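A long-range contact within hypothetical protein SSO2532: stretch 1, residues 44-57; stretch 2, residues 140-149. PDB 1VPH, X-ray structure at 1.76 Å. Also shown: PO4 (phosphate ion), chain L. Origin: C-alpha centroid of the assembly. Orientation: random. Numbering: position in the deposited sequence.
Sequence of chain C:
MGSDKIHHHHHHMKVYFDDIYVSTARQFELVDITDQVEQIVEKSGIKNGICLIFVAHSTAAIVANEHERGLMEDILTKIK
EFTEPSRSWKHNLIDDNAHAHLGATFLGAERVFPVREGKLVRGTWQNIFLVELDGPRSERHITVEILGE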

# COMPACT_ATOMS: atom_id res chain seq x y z
N SER C 44 23.78 -0.55 0.87
CA SER C 44 23.52 -0.75 -0.56
C SER C 44 24.44 0.08 -1.43
O SER C 44 24.69 -0.29 -2.59
CB SER C 44 22.04 -0.41 -0.89
OG SER C 44 21.83 0.99 -0.89
N GLY C 45 24.83 1.25 -0.93
CA GLY C 45 25.56 2.23 -1.72
C GLY C 45 24.73 2.98 -2.76
O GLY C 45 25.24 3.85 -3.47
N ILE C 46 23.44 2.66 -2.86
CA ILE C 46 22.54 3.30 -3.82
C ILE C 46 22.20 4.68 -3.22
O ILE C 46 21.94 4.77 -2.01
CB ILE C 46 21.29 2.39 -4.12
CG1 ILE C 46 21.73 1.13 -4.88
CG2 ILE C 46 20.24 3.13 -4.96
CD1 ILE C 46 20.70 0.08 -5.04
N LYS C 47 22.23 5.72 -4.03
CA LYS C 47 21.96 7.09 -3.57
C LYS C 47 20.52 7.52 -3.83
O LYS C 47 19.96 8.27 -3.06
CB LYS C 47 22.94 8.09 -4.20
CG LYS C 47 24.39 7.73 -3.97
CD LYS C 47 24.79 7.61 -2.49
CE LYS C 47 26.32 7.34 -2.34
NZ LYS C 47 26.65 7.15 -0.93
N ASN C 48 19.98 7.13 -4.98
CA ASN C 48 18.68 7.63 -5.43
C ASN C 48 17.89 6.48 -5.98
O ASN C 48 18.31 5.81 -6.91
CB ASN C 48 18.90 8.68 -6.50
CG ASN C 48 19.69 9.82 -5.99
OD1 ASN C 48 19.38 10.35 -4.91
ND2 ASN C 48 20.79 10.18 -6.72
N GLY C 49 16.74 6.20 -5.37
CA GLY C 49 15.95 5.08 -5.80
C GLY C 49 14.79 4.86 -4.85
O GLY C 49 14.22 5.84 -4.32
N ILE C 50 14.45 3.60 -4.66
CA ILE C 50 13.37 3.23 -3.79
C ILE C 50 13.82 2.13 -2.85
O ILE C 50 14.78 1.40 -3.12
CB ILE C 50 12.09 2.80 -4.55
CG1 ILE C 50 12.37 1.63 -5.49
CG2 ILE C 50 11.53 3.97 -5.37
CD1 ILE C 50 11.13 0.92 -5.96
N CYS C 51 13.12 2.04 -1.72
CA CYS C 51 13.38 0.97 -0.78
C CYS C 51 12.02 0.29 -0.55
O CYS C 51 11.06 0.93 -0.05
CB CYS C 51 13.96 1.51 0.50
SG CYS C 51 14.07 0.29 1.82
N LEU C 52 11.95 -0.98 -0.95
CA LEU C 52 10.84 -1.87 -0.71
C LEU C 52 11.09 -2.69 0.56
O LEU C 52 12.10 -3.37 0.67
CB LEU C 52 10.68 -2.85 -1.90
CG LEU C 52 9.61 -3.93 -1.80
CD1 LEU C 52 8.17 -3.34 -1.70
CD2 LEU C 52 9.64 -4.94 -2.97
N ILE C 53 10.15 -2.64 1.49
CA ILE C 53 10.19 -3.43 2.71
C ILE C 53 8.97 -4.34 2.68
O ILE C 53 7.83 -3.85 2.70
CB ILE C 53 10.09 -2.50 3.95
CG1 ILE C 53 11.19 -1.44 3.92
CG2 ILE C 53 10.13 -3.32 5.23
CD1 ILE C 53 10.70 -0.06 3.60
N PHE C 54 9.21 -5.65 2.63
CA PHE C 54 8.20 -6.65 2.20
C PHE C 54 8.26 -7.88 3.10
O PHE C 54 9.35 -8.37 3.40
CB PHE C 54 8.43 -7.01 0.74
CG PHE C 54 7.54 -8.12 0.21
CD1 PHE C 54 6.29 -7.85 -0.36
CD2 PHE C 54 7.94 -9.45 0.29
CE1 PHE C 54 5.50 -8.90 -0.82
CE2 PHE C 54 7.11 -10.49 -0.17
CZ PHE C 54 5.91 -10.19 -0.74
N VAL C 55 7.09 -8.34 3.55
CA VAL C 55 6.99 -9.63 4.26
C VAL C 55 6.28 -10.64 3.38
O VAL C 55 5.17 -10.42 2.84
CB VAL C 55 6.31 -9.55 5.62
CG1 VAL C 55 7.06 -8.64 6.51
CG2 VAL C 55 4.94 -9.07 5.50
N ALA C 56 6.89 -11.78 3.26
CA ALA C 56 6.32 -12.90 2.52
C ALA C 56 5.46 -13.78 3.43
O ALA C 56 5.72 -14.99 3.57
CB ALA C 56 7.43 -13.74 1.91
N HIS C 57 4.54 -13.17 4.15
CA HIS C 57 3.79 -13.82 5.20
C HIS C 57 2.38 -13.32 5.01
O HIS C 57 2.18 -12.19 4.60
CB HIS C 57 4.29 -13.34 6.58
CG HIS C 57 5.67 -13.75 6.94
ND1 HIS C 57 6.03 -15.06 7.16
CD2 HIS C 57 6.79 -13.01 7.19
CE1 HIS C 57 7.30 -15.11 7.51
NE2 HIS C 57 7.78 -13.88 7.55
N ARG C 140 9.94 -14.46 11.54
CA ARG C 140 9.32 -13.57 10.54
C ARG C 140 10.44 -13.01 9.70
O ARG C 140 11.43 -12.50 10.25
CB ARG C 140 8.57 -12.44 11.20
CG ARG C 140 7.34 -12.87 11.97
CD ARG C 140 6.41 -13.67 11.10
NE ARG C 140 5.03 -13.62 11.58
CZ ARG C 140 4.01 -14.18 10.95
NH1 ARG C 140 4.22 -14.82 9.82
NH2 ARG C 140 2.75 -14.06 11.46
N HIS C 141 10.31 -13.16 8.39
CA HIS C 141 11.32 -12.75 7.44
C HIS C 141 10.81 -11.50 6.71
O HIS C 141 9.77 -11.51 6.06
CB HIS C 141 11.59 -13.84 6.45
CG HIS C 141 12.60 -13.46 5.41
ND1 HIS C 141 12.69 -14.12 4.21
CD2 HIS C 141 13.52 -12.47 5.37
CE1 HIS C 141 13.63 -13.56 3.47
NE2 HIS C 141 14.14 -12.55 4.14
N ILE C 142 11.58 -10.42 6.83
CA ILE C 142 11.33 -9.19 6.09
C ILE C 142 12.42 -9.04 5.01
O ILE C 142 13.62 -9.08 5.32
CB ILE C 142 11.42 -7.96 7.01
CG1 ILE C 142 10.41 -8.05 8.18
CG2 ILE C 142 11.14 -6.67 6.24
CD1 ILE C 142 11.01 -7.77 9.53
N THR C 143 12.01 -8.88 3.77
CA THR C 143 12.93 -8.57 2.69
C THR C 143 13.06 -7.09 2.57
O THR C 143 12.05 -6.37 2.57
CB THR C 143 12.36 -9.10 1.36
OG1 THR C 143 12.24 -10.52 1.49
CG2 THR C 143 13.26 -8.77 0.18
N VAL C 144 14.30 -6.62 2.41
CA VAL C 144 14.55 -5.22 2.16
C VAL C 144 15.23 -5.16 0.82
O VAL C 144 16.29 -5.70 0.67
CB VAL C 144 15.42 -4.59 3.25
CG1 VAL C 144 15.68 -3.11 2.99
CG2 VAL C 144 14.78 -4.80 4.67
N GLU C 145 14.63 -4.46 -0.12
CA GLU C 145 15.22 -4.32 -1.45
C GLU C 145 15.43 -2.85 -1.78
O GLU C 145 14.49 -2.06 -1.68
CB GLU C 145 14.30 -4.98 -2.45
CG GLU C 145 14.87 -5.07 -3.85
CD GLU C 145 13.88 -5.65 -4.87
OE1 GLU C 145 12.77 -6.11 -4.48
OE2 GLU C 145 14.22 -5.68 -6.07
N ILE C 146 16.64 -2.48 -2.16
CA ILE C 146 16.92 -1.14 -2.63
C ILE C 146 17.15 -1.22 -4.14
O ILE C 146 17.85 -2.08 -4.62
CB ILE C 146 18.12 -0.47 -1.91
CG1 ILE C 146 17.88 -0.44 -0.38
CG2 ILE C 146 18.21 0.97 -2.33
CD1 ILE C 146 18.41 -1.61 0.32
N LEU C 147 16.53 -0.31 -4.87
CA LEU C 147 16.64 -0.31 -6.34
C LEU C 147 16.86 1.13 -6.79
O LEU C 147 16.15 2.00 -6.33
CB LEU C 147 15.37 -0.94 -6.89
CG LEU C 147 15.21 -1.39 -8.35
CD1 LEU C 147 14.47 -2.68 -8.43
CD2 LEU C 147 14.45 -0.33 -9.16
N GLY C 148 17.88 1.38 -7.63
CA GLY C 148 18.20 2.74 -8.04
C GLY C 148 19.62 2.89 -8.54
O GLY C 148 20.20 1.92 -9.02
N GLU C 149 20.18 4.09 -8.40
CA GLU C 149 21.56 4.45 -8.84
C GLU C 149 22.36 4.87 -7.59
O GLU C 149 21.84 5.61 -6.74
CB GLU C 149 21.54 5.63 -9.89
CG GLU C 149 21.21 7.05 -9.25
CD GLU C 149 20.96 8.23 -10.24
OE1 GLU C 149 21.07 8.00 -11.48
OE2 GLU C 149 20.68 9.41 -9.76
OXT GLU C 149 23.54 4.55 -7.37
P PO4 L . 2.32 -16.88 7.25
O1 PO4 L . 1.94 -17.94 8.21
O2 PO4 L . 1.58 -17.05 5.92
O3 PO4 L . 3.77 -17.01 6.86
O4 PO4 L . 2.26 -15.51 7.87
O HOH W 1 25.53 4.97 -5.83
O HOH W 2 10.26 -11.83 2.91

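Residues 49-55 and 140-148 are antiparallel neighbours in a sheet. Their axes approach to 4.6 Å, and together the two stretches bury 1065 Å² between them. Three residues contribute most to that surface: Glu149 and Ile146 near the chain terminus, and His57 at the far end.

The backbone ladder runs between these ends. Ile50 faces Leu147, Leu52 faces Glu145, and Phe54 faces Thr143. Each of these pairs makes two N-H to O bonds. Ile50 N gives to Leu147 O at 2.9 Å, and Leu147 N gives back to Ile50 O at 3.0 Å. The shortest is Thr143 N to Phe54 O, at 2.7 Å. The intervening pairs make no such bonds, but their CA atoms lie close to carbonyls of the other strand. An example is Cys51 CA, 3.4 Å from Glu145 O.

Glu149 is the last residue of the chain and has the largest covered area of the set. Its carboxylate is free to accept, and O takes two backbone hydrogen bonds: from Lys47 N at 2.7 Å and from Asn48 N at 3.0 Å. Its own N gives to Asn48 O at 2.9 Å. Its CA-to-CB bond points away, yet the end of the side chain comes nearer, and OE2 accepts from Asn48 ND2 at 3.1 Å. A water donates to both Glu149 OXT and Gly45 O, at 2.6 Å each, and so ties the terminus to the turn. Gly45 has positive phi, which favours glycine.

Gly49 and Gly148 pair just beside this end, with the CA atoms of Gly49 and Gly148 3.9 Å apart. There is no room for a CB on either: one on Gly49 would clash with Leu147 O, and one on Gly148 with Asn48 O.

Ile146 is the main apolar residue of the contact. It lies on the same face of the sheet as Cys51, Ile53, Val55, Ile142 and Val144. Ile146 CG2 is 3.8 Å from Ile46 CD1, and Ile146 CG1 is 4.5 Å from Cys51 SG. Further along this face Cys51 SG meets Val144 CG1 at 3.9 Å, and Ile53 CG2 meets Ile142 CG2 at 3.6 Å. These are van der Waals contacts between buried groups. On the other face, Leu52 CD2 lies 3.7 Å from Glu145 OE1.

His57 follows the strand and points toward the second stretch. Its NE2 accepts a hydrogen bond from His141 N at 2.8 Å, so the ring stands in for a backbone carbonyl. NE2 therefore carries no proton towards His141 N, while ND1 donates to phosphate O3 at 3.0 Å. Arg140 lies over one ring face: its CD is 3.9 Å from the centroid of the His57 ring, a CH-pi contact. Arg140 NH1 gives to phosphate O4 at 2.8 Å. The anion, probably from the crystallisation liquor, thus binds a residue from each stretch.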